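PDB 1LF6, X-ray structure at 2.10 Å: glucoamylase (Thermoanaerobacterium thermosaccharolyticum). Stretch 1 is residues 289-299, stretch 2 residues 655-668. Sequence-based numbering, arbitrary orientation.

Stretch 1, residues 289-299: NFNGKANSLYY
Stretch 2 (655-668) AHAEYVILFASNIE

Stretch 2 is helical throughout, 655-668, with phi/psi near -65/-40 through Ser-665, loosening to -67/-22, -85/-41 and -78/-20 at Asn-666, Ile-667 and Glu-668, and i to i+4 hydrogen bonds such as Phe-663 N to Tyr-659 O (2.8 Å); near the end the Ile-667 N to Phe-663 O bond is weak at 3.4 Å. Stretch 1 begins as a loop. A type I' turn, Phe-290 to Lys-293, is closed by Lys-293 N to Phe-290 O (2.9 Å) and braced by Gly-292 N to Asn-289 OD1 (2.9 Å, 156°). Gly-292, at 80/11, adopts angles at which a CB would jam against the preceding carbonyl. Asn-295 (chi1 p) is the N-cap of the helix that starts at Ser-296. The two stretches run in opposite senses: Tyr-298 CA lies 5.7 Å from Val-660 CA, and Phe-290 CA lies 7.7 Å from Ala-664 CA. Together they bury 611 Å², and no clear hydrogen bond crosses between them, so the evidence points to packing of side chains.

Along stretch 2, His-656 (chi1 m) comes first, its ring edge near Leu-297: CE1 of His-656 is 4.5 Å from CD1 of Leu-297. Tyr-659 (chi1 t) points toward stretch 1 and offers a ring face to Leu-297 (chi1 t, chi2 p). Leu-297 CD2 sits 3.6 Å from the Tyr-659 ring centroid, only 14° off the normal, a CH-pi contact in which a methyl meets the pi cloud. At the ring's edge, Tyr-659 OH is 2.9 Å from Asn-295 OD1 as modelled, but the amide is probably turned over, so the bonding stays open.

Val-660 (chi1 t) directs CG1 to the edge of the Tyr-298 ring, 3.9 Å from Tyr-298 CE1. Tyr-298 (chi1 t, chi2 73°) also meets Phe-663 (chi1 t, chi2 72°), with Tyr-298 CD1 4.1 Å from Phe-663 CD2; the centroids are 5.8 Å apart and the planes inclined at 32°, an oblique aromatic pair.

Phe-663 loses 81 Å², the largest area of any residue here. Its edge faces the backbone of stretch 1, Phe-663 CZ being 3.3 Å from Lys-293 O and Phe-663 CE2 3.9 Å from Ala-294 CA; the carbonyl thus approaches the weakly positive ring rim.

One residue on, Ala-664 presents its small CB to Phe-290 (chi1 m, chi2 85°), 3.5 Å from Phe-290 CZ. Ile-667 (chi1 m, chi2 t) completes the apolar cluster: its CD1 is 4.3 Å from Phe-290 CB, and its CG2 is 3.8 Å from CD of Lys-293, whose extended chain (chi1 m, then t, t, t) lays methylene groups against the isoleucine.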

# COMPACT_ATOMS: atom_id res chain seq x y z
N ASN A 289 9.25 -22.34 2.47
CA ASN A 289 7.92 -22.86 2.17
C ASN A 289 7.34 -23.56 3.38
O ASN A 289 6.24 -24.11 3.33
CB ASN A 289 7.98 -23.83 0.98
CG ASN A 289 8.89 -25.02 1.24
OD1 ASN A 289 8.78 -25.69 2.26
ND2 ASN A 289 9.79 -25.28 0.30
N PHE A 290 8.09 -23.53 4.48
CA PHE A 290 7.68 -24.16 5.73
C PHE A 290 7.21 -25.59 5.54
O PHE A 290 6.07 -25.94 5.83
CB PHE A 290 6.56 -23.33 6.39
CG PHE A 290 6.93 -21.89 6.60
CD1 PHE A 290 6.76 -20.96 5.58
CD2 PHE A 290 7.51 -21.47 7.79
CE1 PHE A 290 7.15 -19.64 5.74
CE2 PHE A 290 7.91 -20.15 7.97
CZ PHE A 290 7.73 -19.24 6.94
N ASN A 291 8.12 -26.43 5.04
CA ASN A 291 7.82 -27.84 4.80
C ASN A 291 6.56 -28.03 3.96
O ASN A 291 5.77 -28.93 4.22
CB ASN A 291 7.67 -28.58 6.13
CG ASN A 291 8.97 -28.66 6.90
OD1 ASN A 291 9.96 -29.21 6.42
ND2 ASN A 291 8.98 -28.10 8.11
N GLY A 292 6.39 -27.17 2.96
CA GLY A 292 5.22 -27.28 2.09
C GLY A 292 3.93 -26.70 2.64
O GLY A 292 2.86 -26.92 2.07
N LYS A 293 4.00 -25.96 3.74
CA LYS A 293 2.81 -25.37 4.32
C LYS A 293 2.49 -24.00 3.73
O LYS A 293 1.35 -23.54 3.77
CB LYS A 293 2.95 -25.25 5.84
CG LYS A 293 2.92 -26.58 6.57
CD LYS A 293 2.93 -26.38 8.08
CE LYS A 293 2.82 -27.70 8.80
NZ LYS A 293 2.83 -27.52 10.28
N ALA A 294 3.51 -23.34 3.19
CA ALA A 294 3.34 -22.02 2.59
C ALA A 294 2.13 -22.03 1.66
O ALA A 294 2.00 -22.89 0.80
CB ALA A 294 4.60 -21.63 1.81
N ASN A 295 1.23 -21.06 1.85
CA ASN A 295 0.02 -20.99 1.04
C ASN A 295 0.01 -19.81 0.07
O ASN A 295 0.97 -19.04 -0.01
CB ASN A 295 -1.22 -20.93 1.95
CG ASN A 295 -1.24 -19.69 2.83
OD1 ASN A 295 -2.09 -19.57 3.72
ND2 ASN A 295 -0.32 -18.78 2.60
N SER A 296 -1.08 -19.67 -0.68
CA SER A 296 -1.19 -18.60 -1.66
C SER A 296 -1.12 -17.20 -1.07
O SER A 296 -0.44 -16.33 -1.62
CB SER A 296 -2.49 -18.75 -2.46
OG SER A 296 -3.62 -18.58 -1.62
N LEU A 297 -1.80 -16.97 0.04
CA LEU A 297 -1.78 -15.64 0.65
C LEU A 297 -0.38 -15.29 1.11
O LEU A 297 0.02 -14.13 1.07
CB LEU A 297 -2.76 -15.56 1.82
CG LEU A 297 -2.98 -14.16 2.41
CD1 LEU A 297 -3.30 -13.16 1.32
CD2 LEU A 297 -4.12 -14.22 3.42
N TYR A 298 0.38 -16.30 1.55
CA TYR A 298 1.75 -16.08 2.00
C TYR A 298 2.58 -15.58 0.82
O TYR A 298 3.25 -14.55 0.91
CB TYR A 298 2.34 -17.39 2.52
CG TYR A 298 3.85 -17.40 2.66
CD1 TYR A 298 4.48 -16.69 3.68
CD2 TYR A 298 4.65 -18.15 1.79
CE1 TYR A 298 5.87 -16.74 3.84
CE2 TYR A 298 6.04 -18.21 1.94
CZ TYR A 298 6.64 -17.51 2.97
OH TYR A 298 8.01 -17.61 3.15
N TYR A 299 2.54 -16.31 -0.28
CA TYR A 299 3.30 -15.90 -1.46
C TYR A 299 2.76 -14.58 -2.01
O TYR A 299 3.54 -13.69 -2.39
CB TYR A 299 3.23 -17.01 -2.53
CG TYR A 299 4.10 -18.20 -2.20
CD1 TYR A 299 5.49 -18.09 -2.17
CD2 TYR A 299 3.53 -19.44 -1.90
CE1 TYR A 299 6.30 -19.20 -1.85
CE2 TYR A 299 4.34 -20.55 -1.57
CZ TYR A 299 5.72 -20.42 -1.55
OH TYR A 299 6.51 -21.51 -1.23
N ALA A 655 -0.02 -4.74 7.01
CA ALA A 655 -0.97 -5.82 7.31
C ALA A 655 -0.55 -7.13 6.63
O ALA A 655 -0.71 -8.21 7.20
CB ALA A 655 -2.37 -5.42 6.85
N HIS A 656 -0.03 -7.04 5.42
CA HIS A 656 0.43 -8.23 4.72
C HIS A 656 1.66 -8.79 5.42
O HIS A 656 1.84 -10.01 5.50
CB HIS A 656 0.72 -7.91 3.25
CG HIS A 656 -0.50 -7.92 2.39
ND1 HIS A 656 -1.11 -9.09 1.99
CD2 HIS A 656 -1.27 -6.91 1.92
CE1 HIS A 656 -2.21 -8.80 1.32
NE2 HIS A 656 -2.34 -7.49 1.26
N ALA A 657 2.49 -7.90 5.93
CA ALA A 657 3.69 -8.30 6.65
C ALA A 657 3.26 -9.00 7.93
O ALA A 657 3.83 -10.02 8.32
CB ALA A 657 4.55 -7.07 6.96
N GLU A 658 2.24 -8.45 8.58
CA GLU A 658 1.73 -9.03 9.81
C GLU A 658 1.16 -10.42 9.52
O GLU A 658 1.37 -11.34 10.30
CB GLU A 658 0.64 -8.14 10.42
CG GLU A 658 0.17 -8.59 11.81
CD GLU A 658 1.23 -8.40 12.89
OE1 GLU A 658 2.29 -7.81 12.59
OE2 GLU A 658 0.99 -8.84 14.03
N TYR A 659 0.45 -10.57 8.40
CA TYR A 659 -0.11 -11.88 8.06
C TYR A 659 1.00 -12.90 7.86
O TYR A 659 0.92 -14.03 8.35
CB TYR A 659 -0.97 -11.83 6.78
CG TYR A 659 -1.36 -13.22 6.32
CD1 TYR A 659 -0.58 -13.92 5.40
CD2 TYR A 659 -2.45 -13.89 6.89
CE1 TYR A 659 -0.86 -15.24 5.07
CE2 TYR A 659 -2.74 -15.21 6.57
CZ TYR A 659 -1.94 -15.88 5.66
OH TYR A 659 -2.20 -17.20 5.35
N VAL A 660 2.04 -12.52 7.13
CA VAL A 660 3.17 -13.41 6.89
C VAL A 660 3.79 -13.87 8.20
O VAL A 660 3.99 -15.07 8.42
CB VAL A 660 4.25 -12.71 6.03
CG1 VAL A 660 5.52 -13.55 5.97
CG2 VAL A 660 3.72 -12.48 4.64
N ILE A 661 4.09 -12.92 9.08
CA ILE A 661 4.69 -13.23 10.37
C ILE A 661 3.78 -14.09 11.25
O ILE A 661 4.25 -14.99 11.95
CB ILE A 661 5.09 -11.93 11.11
CG1 ILE A 661 6.24 -11.25 10.36
CG2 ILE A 661 5.51 -12.23 12.54
CD1 ILE A 661 6.50 -9.81 10.76
N LEU A 662 2.48 -13.83 11.21
CA LEU A 662 1.51 -14.59 12.00
C LEU A 662 1.40 -16.01 11.47
O LEU A 662 1.43 -16.98 12.22
CB LEU A 662 0.14 -13.92 11.95
CG LEU A 662 -1.01 -14.72 12.58
CD1 LEU A 662 -0.70 -14.96 14.04
CD2 LEU A 662 -2.32 -13.97 12.41
N PHE A 663 1.25 -16.12 10.15
CA PHE A 663 1.14 -17.39 9.46
C PHE A 663 2.32 -18.29 9.85
O PHE A 663 2.13 -19.44 10.24
CB PHE A 663 1.13 -17.15 7.95
CG PHE A 663 1.18 -18.41 7.13
CD1 PHE A 663 0.07 -19.24 7.05
CD2 PHE A 663 2.34 -18.76 6.44
CE1 PHE A 663 0.12 -20.42 6.30
CE2 PHE A 663 2.40 -19.93 5.69
CZ PHE A 663 1.29 -20.77 5.62
N ALA A 664 3.52 -17.75 9.73
CA ALA A 664 4.75 -18.49 10.05
C ALA A 664 4.87 -18.76 11.55
O ALA A 664 5.27 -19.85 11.96
CB ALA A 664 5.96 -17.69 9.56
N SER A 665 4.52 -17.77 12.37
CA SER A 665 4.61 -17.92 13.81
C SER A 665 3.65 -18.99 14.31
O SER A 665 3.98 -19.75 15.22
CB SER A 665 4.30 -16.58 14.52
OG SER A 665 5.29 -15.61 14.23
N ASN A 666 2.46 -19.05 13.72
CA ASN A 666 1.47 -20.04 14.13
C ASN A 666 1.94 -21.46 13.78
O ASN A 666 1.47 -22.43 14.38
CB ASN A 666 0.13 -19.76 13.45
CG ASN A 666 -0.99 -20.65 13.97
OD1 ASN A 666 -1.73 -21.26 13.18
ND2 ASN A 666 -1.13 -20.73 15.29
N ILE A 667 2.85 -21.58 12.83
CA ILE A 667 3.37 -22.88 12.43
C ILE A 667 4.52 -23.30 13.35
O ILE A 667 4.60 -24.46 13.76
CB ILE A 667 3.84 -22.88 10.95
CG1 ILE A 667 2.64 -22.77 10.02
CG2 ILE A 667 4.62 -24.15 10.64
CD1 ILE A 667 2.99 -22.49 8.57
N GLU A 668 5.40 -22.35 13.68
CA GLU A 668 6.54 -22.61 14.57
C GLU A 668 6.11 -22.65 16.03
O GLU A 668 6.83 -23.19 16.88
CB GLU A 668 7.61 -21.52 14.45
CG GLU A 668 8.44 -21.54 13.19
CD GLU A 668 9.13 -22.86 12.96
OE1 GLU A 668 10.17 -23.15 13.61
OE2 GLU A 668 8.63 -23.62 12.10